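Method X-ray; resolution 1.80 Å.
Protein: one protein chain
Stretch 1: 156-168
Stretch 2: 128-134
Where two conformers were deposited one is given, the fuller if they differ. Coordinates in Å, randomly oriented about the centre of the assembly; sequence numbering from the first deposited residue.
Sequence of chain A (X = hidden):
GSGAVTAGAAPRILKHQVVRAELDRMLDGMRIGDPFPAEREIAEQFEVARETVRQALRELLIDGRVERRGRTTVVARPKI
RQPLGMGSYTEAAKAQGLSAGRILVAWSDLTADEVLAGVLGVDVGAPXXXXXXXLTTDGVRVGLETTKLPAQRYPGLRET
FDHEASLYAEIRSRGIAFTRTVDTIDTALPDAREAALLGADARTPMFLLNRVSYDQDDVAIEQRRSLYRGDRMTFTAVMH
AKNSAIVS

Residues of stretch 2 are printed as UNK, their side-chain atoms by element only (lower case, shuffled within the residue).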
# COMPACT_ATOMS: atom_id res chain seq x y z
N GLY A 156 16.80 6.53 -28.74
CA GLY A 156 16.32 5.40 -29.51
C GLY A 156 15.27 4.58 -28.76
O GLY A 156 14.77 3.60 -29.30
N LEU A 157 14.92 4.98 -27.54
CA LEU A 157 14.02 4.13 -26.73
C LEU A 157 12.80 3.67 -27.48
O LEU A 157 12.47 2.49 -27.44
CB LEU A 157 13.59 4.79 -25.42
CG LEU A 157 12.82 3.79 -24.54
CD1 LEU A 157 13.76 2.67 -24.09
CD2 LEU A 157 12.24 4.53 -23.34
N ARG A 158 12.11 4.57 -28.15
CA ARG A 158 10.97 4.12 -28.98
C ARG A 158 11.31 3.08 -30.06
O ARG A 158 10.45 2.26 -30.41
CB ARG A 158 10.23 5.29 -29.58
CG ARG A 158 9.38 5.94 -28.53
CD ARG A 158 8.71 7.15 -29.04
NE ARG A 158 9.55 8.30 -28.75
CZ ARG A 158 9.14 9.57 -28.83
NH1 ARG A 158 7.89 9.87 -29.18
NH2 ARG A 158 10.01 10.53 -28.54
N GLU A 159 12.55 3.11 -30.54
CA GLU A 159 13.06 2.15 -31.54
C GLU A 159 13.45 0.82 -30.92
O GLU A 159 13.10 -0.23 -31.42
CB GLU A 159 14.32 2.70 -32.23
CG GLU A 159 14.13 3.88 -33.16
CD GLU A 159 15.42 4.25 -33.88
OE1 GLU A 159 15.97 5.34 -33.57
OE2 GLU A 159 15.89 3.45 -34.74
N THR A 160 14.23 0.86 -29.84
CA THR A 160 14.74 -0.36 -29.25
C THR A 160 13.72 -1.06 -28.34
O THR A 160 13.87 -2.27 -28.07
CB THR A 160 16.00 -0.12 -28.43
OG1 THR A 160 15.66 0.49 -27.17
CG2 THR A 160 17.02 0.75 -29.22
N PHE A 161 12.70 -0.32 -27.87
CA PHE A 161 11.78 -0.84 -26.83
C PHE A 161 10.54 -1.59 -27.31
O PHE A 161 9.69 -1.04 -28.00
CB PHE A 161 11.33 0.27 -25.88
CG PHE A 161 10.59 -0.23 -24.68
CD1 PHE A 161 11.06 -1.37 -24.00
CD2 PHE A 161 9.42 0.42 -24.23
CE1 PHE A 161 10.37 -1.86 -22.88
CE2 PHE A 161 8.73 -0.07 -23.09
CZ PHE A 161 9.22 -1.22 -22.44
N ASP A 162 10.37 -2.83 -26.85
CA ASP A 162 9.08 -3.53 -27.08
C ASP A 162 8.11 -3.01 -26.00
O ASP A 162 8.24 -3.32 -24.81
CB ASP A 162 9.28 -5.03 -27.00
CG ASP A 162 7.96 -5.82 -26.93
OD1 ASP A 162 6.88 -5.23 -27.08
OD2 ASP A 162 8.04 -7.05 -26.75
N HIS A 163 7.17 -2.18 -26.43
CA HIS A 163 6.26 -1.50 -25.49
C HIS A 163 5.33 -2.44 -24.68
O HIS A 163 4.73 -2.03 -23.69
CB HIS A 163 5.50 -0.37 -26.20
CG HIS A 163 4.59 -0.82 -27.31
ND1 HIS A 163 3.46 -1.57 -27.10
CD2 HIS A 163 4.61 -0.54 -28.64
CE1 HIS A 163 2.84 -1.78 -28.26
NE2 HIS A 163 3.52 -1.17 -29.20
N GLU A 164 5.27 -3.71 -25.03
CA GLU A 164 4.56 -4.69 -24.21
C GLU A 164 5.43 -5.34 -23.14
O GLU A 164 4.91 -6.05 -22.26
CB GLU A 164 3.90 -5.76 -25.09
CG GLU A 164 3.05 -5.12 -26.17
CD GLU A 164 2.02 -6.06 -26.73
OE1 GLU A 164 2.34 -7.25 -26.93
OE2 GLU A 164 0.89 -5.59 -26.97
N ALA A 165 6.73 -5.05 -23.18
CA ALA A 165 7.71 -5.71 -22.33
C ALA A 165 8.09 -4.89 -21.10
O ALA A 165 7.59 -3.79 -20.90
CB ALA A 165 8.97 -6.05 -23.17
N SER A 166 8.96 -5.44 -20.26
CA SER A 166 9.36 -4.70 -19.05
C SER A 166 10.29 -3.53 -19.43
O SER A 166 11.35 -3.73 -20.03
CB SER A 166 10.06 -5.64 -18.06
OG SER A 166 10.84 -4.91 -17.15
N LEU A 167 9.90 -2.31 -19.06
CA LEU A 167 10.79 -1.15 -19.24
C LEU A 167 12.03 -1.29 -18.34
O LEU A 167 13.16 -0.87 -18.73
CB LEU A 167 10.05 0.16 -18.90
CG LEU A 167 10.80 1.46 -19.10
CD1 LEU A 167 11.30 1.66 -20.57
CD2 LEU A 167 9.93 2.63 -18.66
N TYR A 168 11.87 -1.90 -17.17
CA TYR A 168 13.04 -2.03 -16.28
C TYR A 168 14.12 -2.91 -16.92
O TYR A 168 15.33 -2.63 -16.82
CB TYR A 168 12.60 -2.60 -14.93
CG TYR A 168 11.95 -1.59 -14.00
CD1 TYR A 168 11.38 -0.41 -14.48
CD2 TYR A 168 11.87 -1.83 -12.63
CE1 TYR A 168 10.78 0.51 -13.63
CE2 TYR A 168 11.25 -0.93 -11.77
CZ TYR A 168 10.73 0.25 -12.28
OH TYR A 168 10.15 1.15 -11.41
N UNK A 128 11.42 15.40 -21.86
CA UNK A 128 10.92 14.30 -21.03
C UNK A 128 10.13 13.42 -21.99
O UNK A 128 9.31 13.95 -22.78
c UNK A 128 10.03 14.84 -19.92
c UNK A 128 9.17 13.63 -19.26
c UNK A 128 10.89 15.51 -18.89
N UNK A 129 10.40 12.11 -21.96
CA UNK A 129 9.65 11.17 -22.75
C UNK A 129 8.70 10.49 -21.80
O UNK A 129 9.16 9.94 -20.82
c UNK A 129 9.04 9.66 -25.36
c UNK A 129 11.02 8.08 -24.89
c UNK A 129 10.57 10.15 -23.43
c UNK A 129 9.92 9.05 -24.27
N UNK A 130 7.39 10.52 -22.08
CA UNK A 130 6.41 9.85 -21.19
C UNK A 130 5.82 8.65 -21.87
O UNK A 130 5.36 8.75 -23.01
c UNK A 130 3.09 11.16 -19.60
o UNK A 130 3.24 11.87 -18.62
c UNK A 130 5.29 10.81 -20.82
c UNK A 130 4.17 10.16 -19.97
n UNK A 130 2.00 11.18 -20.36
N UNK A 131 5.83 7.51 -21.16
CA UNK A 131 5.24 6.31 -21.63
C UNK A 131 4.01 6.05 -20.75
O UNK A 131 4.11 6.01 -19.51
c UNK A 131 6.20 5.13 -21.44
c UNK A 131 5.60 3.74 -21.75
c UNK A 131 5.05 3.61 -23.21
c UNK A 131 6.63 2.67 -21.44
N UNK A 132 2.86 5.87 -21.40
CA UNK A 132 1.63 5.48 -20.67
C UNK A 132 1.15 4.16 -21.19
O UNK A 132 1.09 3.94 -22.40
o UNK A 132 -1.07 8.38 -18.39
o UNK A 132 -1.76 8.29 -20.48
c UNK A 132 0.53 7.64 -20.00
c UNK A 132 -0.89 8.12 -19.59
c UNK A 132 0.50 6.46 -20.87
N UNK A 133 0.85 3.25 -20.26
CA UNK A 133 0.44 1.91 -20.62
C UNK A 133 -0.64 1.49 -19.61
O UNK A 133 -0.65 1.96 -18.46
c UNK A 133 3.77 0.10 -21.57
c UNK A 133 5.51 -1.00 -20.26
c UNK A 133 2.72 1.18 -21.56
n UNK A 133 4.51 -0.12 -20.35
n UNK A 133 5.86 -1.71 -21.32
c UNK A 133 1.61 0.94 -20.49
n UNK A 133 6.14 -1.19 -19.11
N UNK A 134 -1.49 0.58 -20.07
CA UNK A 134 -2.45 -0.13 -19.22
C UNK A 134 -1.94 -1.55 -18.95
O UNK A 134 -1.50 -2.24 -19.87
c UNK A 134 -4.38 1.24 -20.16
c UNK A 134 -4.87 -0.95 -19.06
c UNK A 134 -3.86 -0.16 -19.89

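Position 128 carries three side-chain carbons, one bonded to CA and bearing the other two. Branching at the first atom with no heteroatom identifies valine. Val128 is out of reach of stretch 1.

Position 129 has four carbons, forked at the second, and its CA-to-CB bond points toward stretch 1. One terminal carbon lies 3.4 Å from Arg158 NH2, over a face of that guanidinium, and the other 4.1 Å from Leu157 CD2. A fork one carbon beyond CB means leucine. Leu129 has chi1 t and chi2 p, and the two contacts are made by CD1 and CD2 respectively.

Position 130 shows three carbons in line, the third carrying one oxygen and one nitrogen. That terminal amide defines glutamine. Gln130 is out of reach of stretch 1, as the alternation of a strand predicts.

Position 131 again has four carbons forked at the second. A single terminal carbon approaches Phe161 CE2 at 3.8 Å and Leu167 CD2 at 4.3 Å. The fork, and the apolar neighbours Phe161 and Leu167, agree on leucine; the atom touching both neighbours is CD2 of Leu131, which meets the Phe161 ring obliquely.

Position 132 has three carbons, the third bearing two oxygens: a carboxylate two carbons beyond CB, hence glutamate. Glu132 does not touch stretch 1, and both its carboxylate oxygens are hydrogen-bonded elsewhere in the structure.

Position 133 has three carbons, a nitrogen, and then a carbon holding two more nitrogens. The CA-to-CB bond points toward stretch 1, and one terminal nitrogen lies 2.6 Å from His163 O and 2.7 Å from Ala165 O. This is a guanidinium, so the residue is arginine. That nitrogen is NH2 of Arg133, which donates a hydrogen bond to each oxygen, with N-H...O angles of 157° to His163 O and 164° to Ala165 O. Both acceptors lie at the guanidinium edge, near its plane, where the N-H bonds can point at them.

Position 134 has three carbons branched at the first, as at 128, and is valine. Val134 lies beyond the reach of stretch 1.

The contact therefore rests on alternate strand residues, 129, 131 and 133, which together bury most of the 374 Å² summed over both sides. The two leucines pack against apolar side chains of stretch 1, while Arg133 binds its backbone. A type I turn from Asp162 to Ala165, closed by Ala165 N to Asp162 O at 2.8 Å, helps place both carbonyls around one nitrogen. Glu164 N to Asp162 OD1 at 3.0 Å adds a further bond within that turn. Phe161 CZ, 3.6 Å from Arg133 NH2, links the polar and apolar parts.

Stretch 2 128-134: VLQLERV
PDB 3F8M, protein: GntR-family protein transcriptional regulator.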